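Local coordinates for malate dehydrogenase (Entamoeba histolytica, PDB 3I0P), which catalyses the NAD-dependent interconversion of malate and oxaloacetate, as a member of the malate/L-lactate dehydrogenase family, at the interface of chains A and B. Numbering follows the deposited sequence. Chains: chain A/B, Malate dehydrogenase.

Contact 1: the interface of chains A and B. Residues chain A 295, 303-304, 307; chain B 259-260, 266.
A:Arg295 and B:Cys260 make a polar link across this patch, one of two symmetry-related copies in a two-fold interface of an enzyme of the malate/L-lactate dehydrogenase family. Chain A contributes helix 297-312 and the loop just before it; chain B contributes the end of helix 244-259 and the loop that follows.

Hydrogen bonding centres on one guanidinium nitrogen. NH1 of A:Arg295 donates to the backbone O of B:Cys260 at 2.8 Å, with 162° at the hydrogen. The acceptor lies in the guanidinium plane, although the donor is tilted 27° from the carbonyl plane. The same NH1 also donates to the side-chain amide OD1 of A:Asn303 over 2.8 Å, here in the carbonyl plane and on a lone pair. The arginine chain runs extended from CG to NE, which carries the group to both acceptors. The bond to OD1 probably restrains the rotation of the A:Asn303 amide and leaves ND2 turned toward B:Phe266.

Amide and ring meet without a hydrogen bond. ND2 of A:Asn303 lies on one face of the B:Phe266 ring, over its CD1–CE1 edge, 3.4 Å from CD1. The two planes are 57° apart, so this is an inclined approach and no parallel stack.

Apolar packing gathers around the thiol. SG of B:Cys260 touches CD1 of A:Ile307 at 3.5 Å and comes equally near CG of A:Asn303, while CG2 of A:Val304 approaches it at longer range. On B:Phe266, A:Ile307 lays CG1 against the CD2 side at 3.7 Å, crossing the ring obliquely on the same side as the amide of A:Asn303.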
loop_
_atom_site.group_PDB
_atom_site.type_symbol
_atom_site.label_atom_id
_atom_site.label_comp_id
_atom_site.label_asym_id
_atom_site.label_seq_id
_atom_site.Cartn_x
_atom_site.Cartn_y
_atom_site.Cartn_z
ATOM N N ARG A 295 -4.545 0.154 21.973
ATOM C CA ARG A 295 -3.489 -0.215 22.892
ATOM C C ARG A 295 -2.880 1.068 23.445
ATOM O O ARG A 295 -2.980 2.129 22.814
ATOM C CB ARG A 295 -2.430 -1.028 22.143
ATOM C CG ARG A 295 -1.244 -1.480 22.960
ATOM C CD ARG A 295 -0.235 -2.144 22.075
ATOM N NE ARG A 295 0.789 -2.867 22.826
ATOM C CZ ARG A 295 1.698 -3.661 22.266
ATOM N NH1 ARG A 295 1.712 -3.833 20.951
ATOM N NH2 ARG A 295 2.588 -4.290 23.018
ATOM N N ASN A 303 6.589 -1.609 20.620
ATOM C CA ASN A 303 6.428 -2.719 19.695
ATOM C C ASN A 303 6.981 -2.377 18.290
ATOM O O ASN A 303 7.705 -3.179 17.688
ATOM C CB ASN A 303 4.951 -3.130 19.666
ATOM C CG ASN A 303 4.725 -4.561 19.178
ATOM O OD1 ASN A 303 3.659 -5.132 19.419
ATOM N ND2 ASN A 303 5.698 -5.132 18.482
ATOM N N VAL A 304 6.656 -1.181 17.790
ATOM C CA VAL A 304 7.153 -0.695 16.495
ATOM C C VAL A 304 8.684 -0.622 16.486
ATOM O O VAL A 304 9.342 -1.117 15.554
ATOM C CB VAL A 304 6.522 0.681 16.132
ATOM C CG1 VAL A 304 7.268 1.365 14.985
ATOM C CG2 VAL A 304 5.037 0.522 15.802
ATOM N N ILE A 307 10.179 -3.999 16.274
ATOM C CA ILE A 307 10.158 -4.471 14.883
ATOM C C ILE A 307 11.355 -3.891 14.116
ATOM O O ILE A 307 12.118 -4.636 13.500
ATOM C CB ILE A 307 8.772 -4.209 14.182
ATOM C CG1 ILE A 307 7.746 -5.271 14.608
ATOM C CG2 ILE A 307 8.886 -4.188 12.653
ATOM C CD1 ILE A 307 6.302 -4.792 14.592
ATOM N N SER B 259 0.193 -6.736 13.939
ATOM C CA SER B 259 0.664 -7.119 15.289
ATOM C C SER B 259 0.637 -6.038 16.389
ATOM O O SER B 259 0.340 -6.338 17.546
ATOM C CB SER B 259 2.056 -7.748 15.216
ATOM O OG SER B 259 2.977 -6.877 14.592
ATOM N N CYS B 260 0.936 -4.792 16.039
ATOM C CA CYS B 260 1.192 -3.776 17.061
ATOM C C CYS B 260 -0.049 -3.257 17.751
ATOM O O CYS B 260 0.013 -2.836 18.910
ATOM C CB CYS B 260 2.005 -2.622 16.486
ATOM S SG CYS B 260 3.702 -3.102 16.182
ATOM N N PHE B 266 5.051 -11.136 16.151
ATOM C CA PHE B 266 5.568 -10.442 14.972
ATOM C C PHE B 266 6.892 -11.044 14.524
ATOM O O PHE B 266 7.650 -11.571 15.350
ATOM C CB PHE B 266 5.711 -8.932 15.235
ATOM C CG PHE B 266 6.503 -8.606 16.466
ATOM C CD1 PHE B 266 5.866 -8.448 17.698
ATOM C CD2 PHE B 266 7.886 -8.465 16.406
ATOM C CE1 PHE B 266 6.606 -8.152 18.853
ATOM C CE2 PHE B 266 8.624 -8.166 17.552
ATOM C CZ PHE B 266 7.983 -8.011 18.774
#

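Contact 2: the interface of chains A and B. Residues chain A 81-82, 111-113; chain B 81-82, 111, 113.
A chi1 of 56° at A:Thr82 and B:Thr82 sets OG1 between the backbone N and the carbonyl carbon, pointing the hydroxyls at B:Tyr111 and A:Tyr111 respectively while CG2 faces the other threonine. Each hydroxyl acts as donor: A:Thr82 OG1 bonds to the backbone O of B:Tyr111 at 2.6 Å, and the B:Thr82 bond to A:Tyr111 O matches it. The donor sits 34° out of the carbonyl plane, so the acceptor is approached obliquely. Because this carbonyl belongs to the last residue of helix 93-111, the helix end would be expected to make it a somewhat stronger acceptor.

Between the paired bonds the threonine methyls meet tip to tip, A:Thr82 CG2 lying 3.9 Å from B:Thr82 CG2. The methionines form a second apolar meeting about the two-fold axis. Their chains are bent at chi3 (85°), which turns the terminal methyls together, with A:Met113 CE 4.0 Å from B:Met113 CE. The two methionines cross there, and each SD also passes near a threonine backbone O of the other chain, at 3.9 Å for A:Met113 SD and B:Thr82 O.

Support from within each chain comes from A:Ser81 and its chain B copy: A:Ser81 CB rests 3.7 Å above the plane of the A:Tyr111 ring, offset toward its rim. This packing ties the loop carrying the threonine donor to the helix end that presents the acceptor.

In the fold, A:Ser81 and A:Thr82 form the loop leading into strand 83-87, A:Tyr111 closes helix 93-111, A:Gly112 makes the turn, and A:Met113 begins strand 113-119, as do their chain B copies.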
loop_
_atom_site.group_PDB
_atom_site.type_symbol
_atom_site.label_atom_id
_atom_site.label_comp_id
_atom_site.label_asym_id
_atom_site.label_seq_id
_atom_site.Cartn_x
_atom_site.Cartn_y
_atom_site.Cartn_z
ATOM N N SER A 81 -19.328 12.328 11.426
ATOM C CA SER A 81 -18.520 12.145 12.642
ATOM C C SER A 81 -17.041 11.900 12.360
ATOM O O SER A 81 -16.173 12.512 12.997
ATOM C CB SER A 81 -19.052 10.967 13.466
ATOM O OG SER A 81 -20.190 11.338 14.216
ATOM N N THR A 82 -16.772 11.002 11.412
ATOM C CA THR A 82 -15.428 10.496 11.174
ATOM C C THR A 82 -14.895 10.878 9.802
ATOM O O THR A 82 -13.751 10.561 9.472
ATOM C CB THR A 82 -15.391 8.953 11.268
ATOM O OG1 THR A 82 -16.353 8.401 10.356
ATOM C CG2 THR A 82 -15.701 8.474 12.676
ATOM N N TYR A 111 -13.383 9.972 17.962
ATOM C CA TYR A 111 -14.158 8.766 17.607
ATOM C C TYR A 111 -13.340 7.509 17.368
ATOM O O TYR A 111 -13.895 6.409 17.342
ATOM C CB TYR A 111 -15.017 9.014 16.371
ATOM C CG TYR A 111 -16.057 10.087 16.548
ATOM C CD1 TYR A 111 -15.839 11.371 16.056
ATOM C CD2 TYR A 111 -17.262 9.823 17.207
ATOM C CE1 TYR A 111 -16.788 12.368 16.213
ATOM C CE2 TYR A 111 -18.223 10.813 17.368
ATOM C CZ TYR A 111 -17.979 12.085 16.868
ATOM O OH TYR A 111 -18.918 13.088 17.019
ATOM N N GLY A 112 -12.033 7.666 17.179
ATOM C CA GLY A 112 -11.149 6.526 16.928
ATOM C C GLY A 112 -10.503 6.591 15.558
ATOM O O GLY A 112 -9.335 6.229 15.392
ATOM N N MET A 113 -11.264 7.060 14.573
ATOM C CA MET A 113 -10.770 7.184 13.211
ATOM C C MET A 113 -11.292 8.426 12.509
ATOM O O MET A 113 -12.348 8.952 12.863
ATOM C CB MET A 113 -11.138 5.942 12.407
ATOM C CG MET A 113 -10.455 4.697 12.915
ATOM S SD MET A 113 -11.087 3.270 12.079
ATOM C CE MET A 113 -10.063 3.271 10.598
ATOM N N SER B 81 -16.257 3.093 19.552
ATOM C CA SER B 81 -17.241 3.352 18.489
ATOM C C SER B 81 -16.838 2.782 17.133
ATOM O O SER B 81 -17.657 2.148 16.452
ATOM C CB SER B 81 -17.468 4.859 18.326
ATOM O OG SER B 81 -18.337 5.357 19.322
ATOM N N THR B 82 -15.582 3.018 16.753
ATOM C CA THR B 82 -15.106 2.736 15.406
ATOM C C THR B 82 -14.033 1.659 15.381
ATOM O O THR B 82 -13.565 1.277 14.307
ATOM C CB THR B 82 -14.502 4.001 14.755
ATOM O OG1 THR B 82 -13.467 4.521 15.603
ATOM C CG2 THR B 82 -15.558 5.072 14.535
ATOM N N TYR B 111 -20.890 4.880 11.873
ATOM C CA TYR B 111 -20.056 6.061 12.177
ATOM C C TYR B 111 -19.260 6.618 11.011
ATOM O O TYR B 111 -18.762 7.743 11.087
ATOM C CB TYR B 111 -19.085 5.764 13.315
ATOM C CG TYR B 111 -19.750 5.430 14.624
ATOM C CD1 TYR B 111 -19.876 4.106 15.035
ATOM C CD2 TYR B 111 -20.256 6.436 15.453
ATOM C CE1 TYR B 111 -20.488 3.785 16.236
ATOM C CE2 TYR B 111 -20.869 6.127 16.662
ATOM C CZ TYR B 111 -20.981 4.798 17.047
ATOM O OH TYR B 111 -21.589 4.465 18.243
ATOM N N MET B 113 -16.501 4.972 9.597
ATOM C CA MET B 113 -15.323 4.123 9.504
ATOM C C MET B 113 -15.264 3.082 10.608
ATOM O O MET B 113 -15.844 3.265 11.678
ATOM C CB MET B 113 -14.061 4.978 9.529
ATOM C CG MET B 113 -13.942 5.875 8.323
ATOM S SD MET B 113 -12.576 6.984 8.520
ATOM C CE MET B 113 -11.222 5.953 7.931
#

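Contact 1 and contact 2 lie about 22 Å apart, measured between the centres of their C-alpha atoms, and share no residue or secondary-structure element. They are nevertheless parts of one two-fold interface. Contact 2 straddles the symmetry axis and pairs the same residues of both chains, whereas contact 1 joins different segments and therefore recurs with the chains exchanged. Separate sequence regions, an early one in contact 2 and later ones in contact 1, thus join the subunits at distinct points. Such spread may help hold the two subunits in a fixed relation and fits the two-chain deposited assembly, although the structure alone does not prove its state in solution.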